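Local coordinates for protein N-acetyltransferase (Staphylococcus aureus subsp. aureus, PDB 4LUA) that probably transfers an acetyl group from acetyl-CoA to an amine, as a GNAT-family N-acetyltransferase whose own substrate is not established, at residues L66-Q74 and S84-T92. Numbering follows the deposited sequence.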
loop_
_atom_site.group_PDB
_atom_site.type_symbol
_atom_site.label_atom_id
_atom_site.label_comp_id
_atom_site.label_asym_id
_atom_site.label_seq_id
_atom_site.Cartn_x
_atom_site.Cartn_y
_atom_site.Cartn_z
ATOM N N LEU A 66 7.905 0.297 14.178
ATOM C CA LEU A 66 7.338 0.182 12.840
ATOM C C LEU A 66 6.303 1.286 12.670
ATOM O O LEU A 66 5.284 1.354 13.419
ATOM C CB LEU A 66 6.682 -1.214 12.702
ATOM C CG LEU A 66 5.946 -1.448 11.406
ATOM C CD1 LEU A 66 6.896 -1.390 10.187
ATOM C CD2 LEU A 66 5.273 -2.838 11.518
ATOM N N ILE A 67 6.547 2.185 11.719
ATOM C CA ILE A 67 5.648 3.338 11.566
ATOM C C ILE A 67 4.830 3.370 10.296
ATOM O O ILE A 67 3.905 4.169 10.179
ATOM C CB ILE A 67 6.408 4.682 11.746
ATOM C CG1 ILE A 67 7.425 4.914 10.626
ATOM C CG2 ILE A 67 7.074 4.670 13.150
ATOM C CD1 ILE A 67 7.975 6.366 10.685
ATOM N N ALA A 68 5.161 2.509 9.338
ATOM C CA ALA A 68 4.413 2.489 8.081
ATOM C C ALA A 68 4.675 1.189 7.363
ATOM O O ALA A 68 5.721 0.538 7.579
ATOM C CB ALA A 68 4.813 3.680 7.137
ATOM N N THR A 69 3.725 0.805 6.505
ATOM C CA THR A 69 3.923 -0.409 5.707
ATOM C C THR A 69 3.192 -0.290 4.380
ATOM O O THR A 69 2.214 0.470 4.279
ATOM C CB THR A 69 3.381 -1.665 6.464
ATOM O OG1 THR A 69 3.731 -2.867 5.744
ATOM C CG2 THR A 69 1.850 -1.654 6.774
ATOM N N ALA A 70 3.693 -1.042 3.376
ATOM C CA ALA A 70 2.882 -1.304 2.171
ATOM C C ALA A 70 3.370 -2.628 1.613
ATOM O O ALA A 70 4.493 -3.036 1.904
ATOM C CB ALA A 70 3.030 -0.133 1.148
ATOM N N ALA A 71 2.506 -3.279 0.824
ATOM C CA ALA A 71 2.808 -4.576 0.218
ATOM C C ALA A 71 2.696 -4.448 -1.329
ATOM O O ALA A 71 1.926 -3.647 -1.881
ATOM C CB ALA A 71 1.832 -5.586 0.762
ATOM N N LEU A 72 3.527 -5.234 -2.003
ATOM C CA LEU A 72 3.501 -5.290 -3.434
ATOM C C LEU A 72 3.069 -6.728 -3.717
ATOM O O LEU A 72 3.808 -7.693 -3.447
ATOM C CB LEU A 72 4.923 -4.976 -3.939
ATOM C CG LEU A 72 5.133 -4.962 -5.426
ATOM C CD1 LEU A 72 4.145 -3.984 -6.095
ATOM C CD2 LEU A 72 6.608 -4.605 -5.756
ATOM N N GLU A 73 1.883 -6.859 -4.309
ATOM C CA GLU A 73 1.302 -8.186 -4.557
ATOM C C GLU A 73 1.360 -8.433 -6.056
ATOM O O GLU A 73 0.900 -7.605 -6.851
ATOM C CB GLU A 73 -0.151 -8.253 -4.023
ATOM C CG GLU A 73 -0.826 -9.610 -4.362
ATOM C CD GLU A 73 -2.270 -9.729 -3.872
ATOM O OE1 GLU A 73 -2.851 -10.834 -3.982
ATOM O OE2 GLU A 73 -2.841 -8.719 -3.400
ATOM N N GLN A 74 1.938 -9.554 -6.469
ATOM C CA GLN A 74 1.877 -9.918 -7.869
ATOM C C GLN A 74 0.628 -10.795 -8.089
ATOM O O GLN A 74 0.501 -11.887 -7.480
ATOM C CB GLN A 74 3.152 -10.688 -8.272
ATOM C CG GLN A 74 3.705 -10.352 -9.670
ATOM C CD GLN A 74 5.240 -10.218 -9.697
ATOM O OE1 GLN A 74 5.894 -10.178 -8.652
ATOM N NE2 GLN A 74 5.808 -10.145 -10.898
ATOM N N SER A 84 1.377 -6.164 -10.931
ATOM C CA SER A 84 1.709 -5.895 -9.547
ATOM C C SER A 84 0.907 -4.737 -8.944
ATOM O O SER A 84 0.809 -3.743 -9.553
ATOM C CB SER A 84 3.185 -5.630 -9.421
ATOM O OG SER A 84 3.865 -6.853 -9.371
ATOM N N LEU A 85 0.367 -4.945 -7.753
ATOM C CA LEU A 85 -0.524 -3.960 -7.099
ATOM C C LEU A 85 0.053 -3.550 -5.801
ATOM O O LEU A 85 0.526 -4.375 -5.052
ATOM C CB LEU A 85 -1.898 -4.596 -6.765
ATOM C CG LEU A 85 -2.985 -4.558 -7.840
ATOM C CD1 LEU A 85 -2.517 -5.060 -9.175
ATOM C CD2 LEU A 85 -4.181 -5.374 -7.327
ATOM N N ILE A 86 -0.060 -2.260 -5.495
ATOM C CA ILE A 86 0.307 -1.818 -4.140
ATOM C C ILE A 86 -0.943 -1.936 -3.290
ATOM O O ILE A 86 -2.033 -1.512 -3.712
ATOM C CB ILE A 86 0.796 -0.347 -4.192
ATOM C CG1 ILE A 86 2.059 -0.250 -5.032
ATOM C CG2 ILE A 86 0.993 0.180 -2.711
ATOM C CD1 ILE A 86 2.434 1.215 -5.376
ATOM N N LYS A 87 -0.781 -2.565 -2.126
ATOM C CA LYS A 87 -1.888 -2.881 -1.213
ATOM C C LYS A 87 -1.444 -2.666 0.222
ATOM O O LYS A 87 -0.234 -2.592 0.532
ATOM C CB LYS A 87 -2.305 -4.396 -1.385
ATOM C CG LYS A 87 -3.030 -4.552 -2.709
ATOM C CD LYS A 87 -3.613 -5.930 -2.873
ATOM C CE LYS A 87 -5.102 -5.955 -2.608
ATOM N NZ LYS A 87 -5.566 -7.363 -2.408
ATOM N N TYR A 88 -2.432 -2.660 1.117
ATOM C CA TYR A 88 -2.164 -2.717 2.577
ATOM C C TYR A 88 -1.181 -1.630 2.997
ATOM O O TYR A 88 -0.195 -1.892 3.704
ATOM C CB TYR A 88 -1.649 -4.110 2.986
ATOM C CG TYR A 88 -2.574 -5.204 2.470
ATOM C CD1 TYR A 88 -3.939 -5.157 2.705
ATOM C CD2 TYR A 88 -2.062 -6.248 1.714
ATOM C CE1 TYR A 88 -4.784 -6.163 2.207
ATOM C CE2 TYR A 88 -2.896 -7.238 1.213
ATOM C CZ TYR A 88 -4.247 -7.165 1.456
ATOM O OH TYR A 88 -5.086 -8.165 0.965
ATOM N N ASN A 89 -1.487 -0.400 2.612
ATOM C CA ASN A 89 -0.588 0.744 2.901
ATOM C C ASN A 89 -1.147 1.454 4.114
ATOM O O ASN A 89 -2.174 2.159 4.034
ATOM C CB ASN A 89 -0.585 1.628 1.653
ATOM C CG ASN A 89 0.348 2.877 1.737
ATOM O OD1 ASN A 89 0.105 3.852 1.025
ATOM N ND2 ASN A 89 1.353 2.880 2.633
ATOM N N PHE A 90 -0.521 1.220 5.277
ATOM C CA PHE A 90 -0.934 1.892 6.519
ATOM C C PHE A 90 0.220 2.728 6.997
ATOM O O PHE A 90 1.343 2.216 7.142
ATOM C CB PHE A 90 -1.273 0.818 7.595
ATOM C CG PHE A 90 -2.469 -0.020 7.235
ATOM C CD1 PHE A 90 -3.744 0.333 7.632
ATOM C CD2 PHE A 90 -2.285 -1.186 6.498
ATOM C CE1 PHE A 90 -4.876 -0.451 7.284
ATOM C CE2 PHE A 90 -3.396 -1.978 6.149
ATOM C CZ PHE A 90 -4.679 -1.624 6.544
ATOM N N VAL A 91 -0.036 4.020 7.234
ATOM C CA VAL A 91 1.053 4.948 7.556
ATOM C C VAL A 91 0.650 5.724 8.806
ATOM O O VAL A 91 -0.429 6.318 8.817
ATOM C CB VAL A 91 1.196 5.987 6.441
ATOM C CG1 VAL A 91 2.411 6.874 6.728
ATOM C CG2 VAL A 91 1.234 5.331 5.092
ATOM N N THR A 92 1.479 5.714 9.862
ATOM C CA THR A 92 1.175 6.488 11.065
ATOM C C THR A 92 0.924 7.947 10.675
ATOM O O THR A 92 1.699 8.528 9.938
ATOM C CB THR A 92 2.304 6.354 12.090
ATOM O OG1 THR A 92 2.389 4.972 12.466
ATOM C CG2 THR A 92 1.942 7.183 13.356
HETATM O O HOH W 1 1.561 -3.960 4.219
#
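A71 and K87 bond twice through their backbones, A71 N to K87 O at 2.8 Å and K87 N to A71 O, and E73 and L85 repeat the pattern. Between A71 and T69 the register slips by one residue at a beta bulge, where Y88 adopts a left-handed backbone conformation (phi 53°, psi 52°). There the F90 N bond to T69 O is weak. T69 O also accepts N89 ND2 at 3.0 Å, nearly straight, with the oxygen in the plane of the N89 amide; CG anti to the backbone N (chi1 -178°) carries the amide back there. N89 OD1 accepts a hydrogen bond from N99 ND2 of helix 96-112. A water bridges T69 OG1 and Y88 O, and T69 OG1 also bonds F58 O of strand 55-62. Strands 65-75 and 83-91 form the antiparallel hairpin in the GNAT core; in this family a bulge in the second strand helps open the acetyl-CoA site, probably so here. Packing is tight on the face of A68, A70, L72 and V91, against helix 96-112; A68 CB meets V91 CG1 at 4.0 Å. On the other face Y88 turns its ring edge to A71 CB, 4.1 Å from CD2. Farther along, looser and partly exposed, E73 reaches out extended to a salt bridge, OE2 to K87 NZ at 3.2 Å.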